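Local coordinates for pyrroline carboxylate reductase (Plasmodium falciparum, PDB 2RCY), which probably reduces pyrroline-5-carboxylate in the last step of proline synthesis, using a nicotinamide cofactor, and is captured here with NADP bound, at residues F242-T245 against V246-V250; S205-M208 against V209-S212; G13-G16 against S17-H21. One frame throughout, in Å; residues are numbered along the deposited sequence.

Contact 1: F242-T245 against V246-V250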
loop_
_atom_site.group_PDB
_atom_site.type_symbol
_atom_site.label_atom_id
_atom_site.label_comp_id
_atom_site.label_asym_id
_atom_site.label_seq_id
_atom_site.Cartn_x
_atom_site.Cartn_y
_atom_site.Cartn_z
ATOM N N PHE A 242 -3.914 6.103 -12.387
ATOM C CA PHE A 242 -5.064 6.023 -13.292
ATOM C C PHE A 242 -4.709 5.308 -14.594
ATOM O O PHE A 242 -5.448 4.433 -15.045
ATOM C CB PHE A 242 -5.611 7.426 -13.574
ATOM C CG PHE A 242 -6.754 7.455 -14.550
ATOM C CD1 PHE A 242 -8.034 7.083 -14.157
ATOM C CD2 PHE A 242 -6.555 7.882 -15.859
ATOM C CE1 PHE A 242 -9.094 7.121 -15.057
ATOM C CE2 PHE A 242 -7.607 7.924 -16.766
ATOM C CZ PHE A 242 -8.879 7.542 -16.364
ATOM N N LYS A 243 -3.574 5.685 -15.177
ATOM C CA LYS A 243 -3.082 5.089 -16.417
ATOM C C LYS A 243 -2.873 3.581 -16.283
ATOM O O LYS A 243 -3.395 2.808 -17.090
ATOM C CB LYS A 243 -1.781 5.768 -16.851
ATOM C CG LYS A 243 -1.341 5.435 -18.265
ATOM C CD LYS A 243 -0.271 6.398 -18.727
ATOM C CE LYS A 243 -0.335 6.604 -20.218
ATOM N NZ LYS A 243 0.860 7.323 -20.721
ATOM N N TYR A 244 -2.122 3.176 -15.259
ATOM C CA TYR A 244 -1.861 1.765 -14.995
ATOM C C TYR A 244 -3.144 0.976 -14.737
ATOM O O TYR A 244 -3.282 -0.156 -15.201
ATOM C CB TYR A 244 -0.894 1.594 -13.818
ATOM C CG TYR A 244 -0.794 0.164 -13.332
ATOM C CD1 TYR A 244 -0.098 -0.794 -14.067
ATOM C CD2 TYR A 244 -1.413 -0.234 -12.147
ATOM C CE1 TYR A 244 -0.012 -2.110 -13.632
ATOM C CE2 TYR A 244 -1.332 -1.550 -11.702
ATOM C CZ TYR A 244 -0.631 -2.482 -12.452
ATOM O OH TYR A 244 -0.541 -3.786 -12.020
ATOM N N THR A 245 -4.067 1.581 -13.991
ATOM C CA THR A 245 -5.360 0.972 -13.681
ATOM C C THR A 245 -6.110 0.588 -14.956
ATOM O O THR A 245 -6.611 -0.530 -15.073
ATOM C CB THR A 245 -6.219 1.912 -12.797
ATOM O OG1 THR A 245 -5.583 2.077 -11.526
ATOM C CG2 THR A 245 -7.620 1.357 -12.582
ATOM N N VAL A 246 -6.162 1.520 -15.907
ATOM C CA VAL A 246 -6.820 1.301 -17.191
ATOM C C VAL A 246 -6.075 0.240 -18.010
ATOM O O VAL A 246 -6.691 -0.694 -18.527
ATOM C CB VAL A 246 -6.952 2.627 -17.994
ATOM C CG1 VAL A 246 -7.555 2.377 -19.373
ATOM C CG2 VAL A 246 -7.794 3.638 -17.227
HETATM N N MSE A 247 -4.754 0.388 -18.103
HETATM C CA MSE A 247 -3.900 -0.539 -18.851
HETATM C C MSE A 247 -3.961 -1.967 -18.306
HETATM O O MSE A 247 -3.990 -2.931 -19.075
HETATM C CB MSE A 247 -2.448 -0.053 -18.857
HETATM C CG MSE A 247 -2.201 1.208 -19.673
HETATM SE SE MSE A 247 -0.305 1.653 -19.767
HETATM C CE MSE A 247 0.278 0.194 -20.924
ATOM N N ASN A 248 -3.977 -2.085 -16.980
ATOM C CA ASN A 248 -4.070 -3.372 -16.294
ATOM C C ASN A 248 -5.417 -4.056 -16.521
ATOM O O ASN A 248 -5.479 -5.277 -16.658
ATOM C CB ASN A 248 -3.806 -3.192 -14.794
ATOM C CG ASN A 248 -3.723 -4.512 -14.046
ATOM O OD1 ASN A 248 -4.506 -4.765 -13.132
ATOM N ND2 ASN A 248 -2.773 -5.357 -14.428
ATOM N N ALA A 249 -6.485 -3.262 -16.565
ATOM C CA ALA A 249 -7.828 -3.776 -16.837
ATOM C C ALA A 249 -7.939 -4.367 -18.239
ATOM O O ALA A 249 -8.483 -5.458 -18.419
ATOM C CB ALA A 249 -8.860 -2.687 -16.642
ATOM N N VAL A 250 -7.419 -3.633 -19.222
ATOM C CA VAL A 250 -7.397 -4.079 -20.612
ATOM C C VAL A 250 -6.581 -5.366 -20.755
ATOM O O VAL A 250 -7.033 -6.321 -21.384
ATOM C CB VAL A 250 -6.844 -2.975 -21.555
ATOM C CG1 VAL A 250 -6.720 -3.486 -22.983
ATOM C CG2 VAL A 250 -7.733 -1.737 -21.518
#

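Contact 2: S205-M208 against V209-S212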
loop_
_atom_site.group_PDB
_atom_site.type_symbol
_atom_site.label_atom_id
_atom_site.label_comp_id
_atom_site.label_asym_id
_atom_site.label_seq_id
_atom_site.Cartn_x
_atom_site.Cartn_y
_atom_site.Cartn_z
ATOM N N SER A 205 -14.255 16.001 -26.278
ATOM C CA SER A 205 -12.882 15.505 -26.174
ATOM C C SER A 205 -12.528 14.534 -27.300
ATOM O O SER A 205 -11.449 14.630 -27.886
ATOM C CB SER A 205 -12.651 14.841 -24.817
ATOM O OG SER A 205 -12.908 15.744 -23.760
ATOM N N VAL A 206 -13.440 13.607 -27.592
ATOM C CA VAL A 206 -13.273 12.643 -28.685
ATOM C C VAL A 206 -13.138 13.362 -30.030
ATOM O O VAL A 206 -12.258 13.038 -30.831
ATOM C CB VAL A 206 -14.439 11.615 -28.720
ATOM C CG1 VAL A 206 -14.376 10.743 -29.968
ATOM C CG2 VAL A 206 -14.414 10.745 -27.475
ATOM N N GLU A 207 -14.002 14.352 -30.253
ATOM C CA GLU A 207 -13.993 15.147 -31.479
ATOM C C GLU A 207 -12.683 15.913 -31.660
ATOM O O GLU A 207 -12.188 16.050 -32.781
ATOM C CB GLU A 207 -15.173 16.119 -31.489
ATOM C CG GLU A 207 -15.745 16.378 -32.874
ATOM C CD GLU A 207 -16.555 15.205 -33.399
ATOM O OE1 GLU A 207 -17.485 14.758 -32.692
ATOM O OE2 GLU A 207 -16.264 14.731 -34.519
HETATM N N MSE A 208 -12.132 16.409 -30.553
HETATM C CA MSE A 208 -10.848 17.108 -30.554
HETATM C C MSE A 208 -9.710 16.200 -31.013
HETATM O O MSE A 208 -8.850 16.624 -31.778
HETATM C CB MSE A 208 -10.534 17.664 -29.166
HETATM C CG MSE A 208 -11.364 18.872 -28.748
HETATM SE SE MSE A 208 -10.923 20.537 -29.672
HETATM C CE MSE A 208 -8.999 20.546 -29.421
ATOM N N VAL A 209 -9.717 14.955 -30.541
ATOM C CA VAL A 209 -8.710 13.963 -30.921
ATOM C C VAL A 209 -8.785 13.655 -32.420
ATOM O O VAL A 209 -7.759 13.595 -33.101
ATOM C CB VAL A 209 -8.848 12.651 -30.097
ATOM C CG1 VAL A 209 -7.770 11.644 -30.487
ATOM C CG2 VAL A 209 -8.774 12.940 -28.606
ATOM N N LYS A 210 -10.007 13.479 -32.921
ATOM C CA LYS A 210 -10.245 13.140 -34.325
ATOM C C LYS A 210 -9.818 14.251 -35.277
ATOM O O LYS A 210 -9.178 13.989 -36.297
ATOM C CB LYS A 210 -11.723 12.821 -34.556
ATOM C CG LYS A 210 -12.204 11.535 -33.918
ATOM C CD LYS A 210 -13.633 11.242 -34.330
ATOM C CE LYS A 210 -14.112 9.925 -33.755
ATOM N NZ LYS A 210 -15.488 9.594 -34.217
ATOM N N LYS A 211 -10.164 15.488 -34.928
ATOM C CA LYS A 211 -9.998 16.629 -35.828
ATOM C C LYS A 211 -8.650 17.337 -35.709
ATOM O O LYS A 211 -8.170 17.919 -36.682
ATOM C CB LYS A 211 -11.141 17.630 -35.635
ATOM C CG LYS A 211 -12.477 17.142 -36.167
ATOM C CD LYS A 211 -13.581 18.145 -35.894
ATOM C CE LYS A 211 -14.918 17.643 -36.415
ATOM N NZ LYS A 211 -16.038 18.535 -36.003
ATOM N N SER A 212 -8.047 17.288 -34.525
ATOM C CA SER A 212 -6.768 17.959 -34.290
ATOM C C SER A 212 -5.584 17.180 -34.850
ATOM O O SER A 212 -5.597 15.946 -34.887
ATOM C CB SER A 212 -6.558 18.229 -32.797
ATOM O OG SER A 212 -5.292 18.818 -32.554
#

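Contact 3: G13-G16 against S17-H21. With NAP (NADP nicotinamide-adenine-dinucleotide phosphate), chain G.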
loop_
_atom_site.group_PDB
_atom_site.type_symbol
_atom_site.label_atom_id
_atom_site.label_comp_id
_atom_site.label_asym_id
_atom_site.label_seq_id
_atom_site.Cartn_x
_atom_site.Cartn_y
_atom_site.Cartn_z
ATOM N N GLY A 13 -29.269 -12.852 -26.686
ATOM C CA GLY A 13 -28.989 -12.327 -25.355
ATOM C C GLY A 13 -28.783 -10.829 -25.384
ATOM O O GLY A 13 -29.478 -10.113 -26.103
ATOM N N GLN A 14 -27.822 -10.354 -24.600
ATOM C CA GLN A 14 -27.522 -8.928 -24.548
ATOM C C GLN A 14 -26.776 -8.455 -25.792
ATOM O O GLN A 14 -27.004 -7.344 -26.269
ATOM C CB GLN A 14 -26.743 -8.578 -23.279
ATOM C CG GLN A 14 -27.550 -8.699 -21.983
ATOM C CD GLN A 14 -28.644 -7.647 -21.840
ATOM O OE1 GLN A 14 -28.692 -6.667 -22.586
ATOM N NE2 GLN A 14 -29.526 -7.847 -20.870
HETATM N N MSE A 15 -25.892 -9.302 -26.313
HETATM C CA MSE A 15 -25.148 -8.972 -27.523
HETATM C C MSE A 15 -25.904 -9.372 -28.787
HETATM O O MSE A 15 -25.893 -8.639 -29.779
HETATM C CB MSE A 15 -23.760 -9.613 -27.510
HETATM C CG MSE A 15 -22.835 -9.082 -28.598
HETATM SE SE MSE A 15 -22.543 -7.158 -28.456
HETATM C CE MSE A 15 -23.114 -6.680 -30.249
ATOM N N GLY A 16 -26.553 -10.535 -28.742
ATOM C CA GLY A 16 -27.340 -11.037 -29.865
ATOM C C GLY A 16 -28.422 -10.071 -30.309
ATOM O O GLY A 16 -28.532 -9.765 -31.496
ATOM N N SER A 17 -29.211 -9.588 -29.349
ATOM C CA SER A 17 -30.307 -8.655 -29.626
ATOM C C SER A 17 -29.809 -7.279 -30.063
ATOM O O SER A 17 -30.407 -6.653 -30.940
ATOM C CB SER A 17 -31.224 -8.520 -28.408
ATOM O OG SER A 17 -30.523 -7.984 -27.301
ATOM N N ALA A 18 -28.720 -6.816 -29.452
ATOM C CA ALA A 18 -28.112 -5.531 -29.803
ATOM C C ALA A 18 -27.597 -5.528 -31.242
ATOM O O ALA A 18 -27.739 -4.534 -31.957
ATOM C CB ALA A 18 -26.992 -5.184 -28.834
ATOM N N LEU A 19 -27.006 -6.647 -31.658
ATOM C CA LEU A 19 -26.511 -6.805 -33.022
ATOM C C LEU A 19 -27.658 -7.002 -34.008
ATOM O O LEU A 19 -27.644 -6.438 -35.100
ATOM C CB LEU A 19 -25.517 -7.971 -33.109
ATOM C CG LEU A 19 -24.711 -8.141 -34.403
ATOM C CD1 LEU A 19 -23.758 -6.968 -34.629
ATOM C CD2 LEU A 19 -23.945 -9.455 -34.384
ATOM N N ALA A 20 -28.646 -7.800 -33.609
ATOM C CA ALA A 20 -29.803 -8.097 -34.448
ATOM C C ALA A 20 -30.614 -6.842 -34.762
ATOM O O ALA A 20 -30.947 -6.589 -35.922
ATOM C CB ALA A 20 -30.680 -9.154 -33.791
ATOM N N HIS A 21 -30.914 -6.057 -33.729
ATOM C CA HIS A 21 -31.680 -4.820 -33.884
ATOM C C HIS A 21 -30.853 -3.698 -34.511
ATOM O O HIS A 21 -31.405 -2.770 -35.104
ATOM C CB HIS A 21 -32.274 -4.371 -32.545
ATOM C CG HIS A 21 -33.182 -5.380 -31.913
ATOM N ND1 HIS A 21 -33.032 -5.803 -30.609
ATOM C CD2 HIS A 21 -34.244 -6.059 -32.407
ATOM C CE1 HIS A 21 -33.966 -6.693 -30.326
ATOM N NE2 HIS A 21 -34.715 -6.867 -31.401
HETATM P PA NAP G . -26.235 -13.755 -22.760
HETATM O O1A NAP G . -26.955 -12.448 -22.542
HETATM O O2A NAP G . -26.256 -14.801 -21.672
HETATM O O5B NAP G . -26.765 -14.389 -24.143
HETATM C C5B NAP G . -26.863 -15.793 -24.364
HETATM C C4B NAP G . -28.222 -16.074 -24.992
HETATM O O4B NAP G . -28.213 -17.321 -25.690
HETATM C C3B NAP G . -29.318 -16.153 -23.940
HETATM O O3B NAP G . -30.291 -15.134 -24.192
HETATM C C2B NAP G . -29.931 -17.533 -24.086
HETATM O O2B NAP G . -31.358 -17.489 -24.055
HETATM C C1B NAP G . -29.434 -18.022 -25.441
HETATM N N9A NAP G . -29.193 -19.490 -25.493
HETATM C C8A NAP G . -28.900 -20.303 -24.465
HETATM N N7A NAP G . -28.752 -21.566 -24.925
HETATM C C5A NAP G . -28.951 -21.538 -26.257
HETATM C C6A NAP G . -28.928 -22.510 -27.253
HETATM N N6A NAP G . -28.660 -23.803 -26.947
HETATM N N1A NAP G . -29.176 -22.152 -28.534
HETATM C C2A NAP G . -29.444 -20.876 -28.854
HETATM N N3A NAP G . -29.472 -19.920 -27.912
HETATM C C4A NAP G . -29.227 -20.226 -26.609
HETATM O O3 NAP G . -24.699 -13.445 -23.124
HETATM P PN NAP G . -24.287 -12.255 -24.127
HETATM O O1N NAP G . -23.720 -11.129 -23.300
HETATM O O2N NAP G . -25.425 -11.989 -25.085
HETATM O O5D NAP G . -23.059 -12.887 -24.947
HETATM C C5D NAP G . -23.240 -13.870 -25.962
HETATM C C4D NAP G . -21.953 -13.979 -26.773
HETATM O O4D NAP G . -21.620 -12.712 -27.343
HETATM C C3D NAP G . -20.767 -14.413 -25.920
HETATM O O3D NAP G . -20.117 -15.507 -26.570
HETATM C C2D NAP G . -19.850 -13.204 -25.855
HETATM O O2D NAP G . -18.467 -13.565 -25.922
HETATM C C1D NAP G . -20.251 -12.387 -27.072
HETATM N N1N NAP G . -20.075 -10.942 -26.883
HETATM C C2N NAP G . -20.809 -10.273 -25.975
HETATM C C3N NAP G . -20.646 -8.900 -25.805
HETATM C C7N NAP G . -21.476 -8.160 -24.797
HETATM O O7N NAP G . -22.326 -8.813 -24.008
HETATM N N7N NAP G . -21.382 -6.911 -24.712
HETATM C C4N NAP G . -19.711 -8.219 -26.585
HETATM C C5N NAP G . -18.964 -8.931 -27.516
HETATM C C6N NAP G . -19.171 -10.303 -27.644
HETATM P P2B NAP G . -32.186 -17.454 -22.669
HETATM O O1X NAP G . -33.591 -17.825 -23.087
HETATM O O2X NAP G . -31.509 -18.476 -21.783
HETATM O O3X NAP G . -32.051 -16.029 -22.188
#

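Contact 1: F242-T245 against V246-V250
The shortest polar bond here runs from Asn248 N to Tyr244 O, 2.7 Å, one of the successive i-to-i+4 backbone bonds that make 242-250 the opening turns of a helix. The same two residues also meet through their side chains. Asn248 CB sits over one face of the Tyr244 ring, offset toward its rim and 4.2 Å from the centroid, as a CH-pi contact. Both side chains leave the helix alike, with CG anti to the backbone N (169° in Tyr244, -173° in Asn248), which lays the amide over the CZ-OH end of the ring, the planes 18° apart. ND2 stays 3.6 Å from the tyrosine OH; its hydrogen bond goes to the hydroxyl of Tyr235 of a third subunit, whose ring also meets that of Tyr244. On roughly the other side of the helix, Phe242 and Val246 make the same i-to-i+4 contact in apolar form: the valine methyl CG2 rests over the phenylalanine face, 4.2 Å from the centroid, a pairing suited to a buried strip. Lys243 and Met247 likewise run side by side, CG to SE 4.2 Å. The extended lysine carries NZ to Glu178 and Asp182 of the second subunit, which form salt bridges with it, while its aliphatic part packs against selenomethionine. Thr245 bonds through OG1 to Ser241 O just before the helix. Thus different sides of helix 242-260 serve different neighbours: Phe242 leans on Phe176 of helix 169-186, Val250 packs on helices 159-167 and 169-186, and Lys243 and Asn248 reach other subunits.

Contact 2: S205-M208 against V209-S212
The carboxylate of Glu207 is the flat side-chain group in this contact, and the two lysines that follow flank its plane: the ammonium end of Lys211 lies to one side, the chain of Lys210 to the other. OE2 is the nearer oxygen for Lys211, 3.7 Å from CE and 4.1 Å from NZ, too far for a salt bridge. Chi1 of -146° puts Glu207 CG 3.9 Å from Lys211 CE, and the bend at chi2 (74°) then turns the carboxylate back across the extended lysine chain. Lys210 runs beside Val206 instead, the end of its chain, at CE, touching the valine methyl CG1 at 3.9 Å. The backbone is plain helix up to Ser212, the first residue to leave it, whose N still bonds Met208 O at 2.9 Å and whose OG accepts from Gln214 N, in the link to helix 216-223. Buried Met208 and Val209 face that helix at Leu219, and Val206 packs on Ile202 of the second subunit. Chemically, the opposite charges probably attract only weakly, since they stay beyond salt-bridge range; the lysines probably also ease the partial negative charge of the helix C-terminus, while apolar burial does the packing.

Contact 3: G13-G16 against S17-H21
With chi1 at 62°, Ser17 places OG between its own backbone N and carbonyl carbon, where it turns back to Gly13 O and bonds it at 2.7 Å, nearly along the C=O axis. This is the start of the first helix of a Rossmann fold, in the beta-alpha-beta unit of strand 7-10, helix 14-26 and strand 34-37, and Gly13 and Gly16 fit the GxGxxG glycine-rich turn. Gly13 O takes a second bond from Ser17 N, 3.3 Å away and well above the carbonyl plane, so one serine grips the carbonyl of the loop twice and ties the turn to the helix. A small hydroxyl residue suits that place. Gly13 itself lets the cofactor come close: its CA is 3.3 Å from NAP O5B, an approach that depends on the lack of a side chain. Gly16, equally bare and buried, lies near Ala65, a residue predicted to bind NADP. Farther along, the methyls of Ala18 and Ala20 come up against Gln14 O and Gly16 O respectively, and Ala20 and Leu19 turn to Phe9 of strand 7-10. Met15, present as selenomethionine, sends its side chain along one face of the nicotinamide: CB is 3.4 Å from C2N and SE 3.6 Å from C4N, the carbon that carries the hydride in NADPH. Bends at chi2 and chi3 then bring CE back to Leu19 CB, 4.0 Å, so the long, flexible methionine chain bridges cofactor and helix. The helix N-terminus probably helps to steady the negative pyrophosphate, and its amides do so directly. Gln14 N bonds NAP O1A, and Met15 N points almost straight at NAP O2N, 3.0 Å away with an N-H...O angle of 176°.

Each contact is local, along one helix or at its end, but they serve different parts of the enzyme. Contact 3 belongs to the nucleotide-binding domain and touches NADP directly; contacts 1 and 2 lie in the dimerisation region, with centres 28 and 29 Å from that of contact 3. Contacts 1 and 2 are 22 Å apart between centres and about 12 Å between nearest atoms, and both touch the second subunit. NADP, bonded by the amides of Gln14 and Met15, is also bonded by Ser225 of the second subunit, and Gln14 packs on that subunit's Asn222. The Met208 side chain lies about 6 Å from that of Asn222 in its own chain; contact 1 is away from the annotated sites.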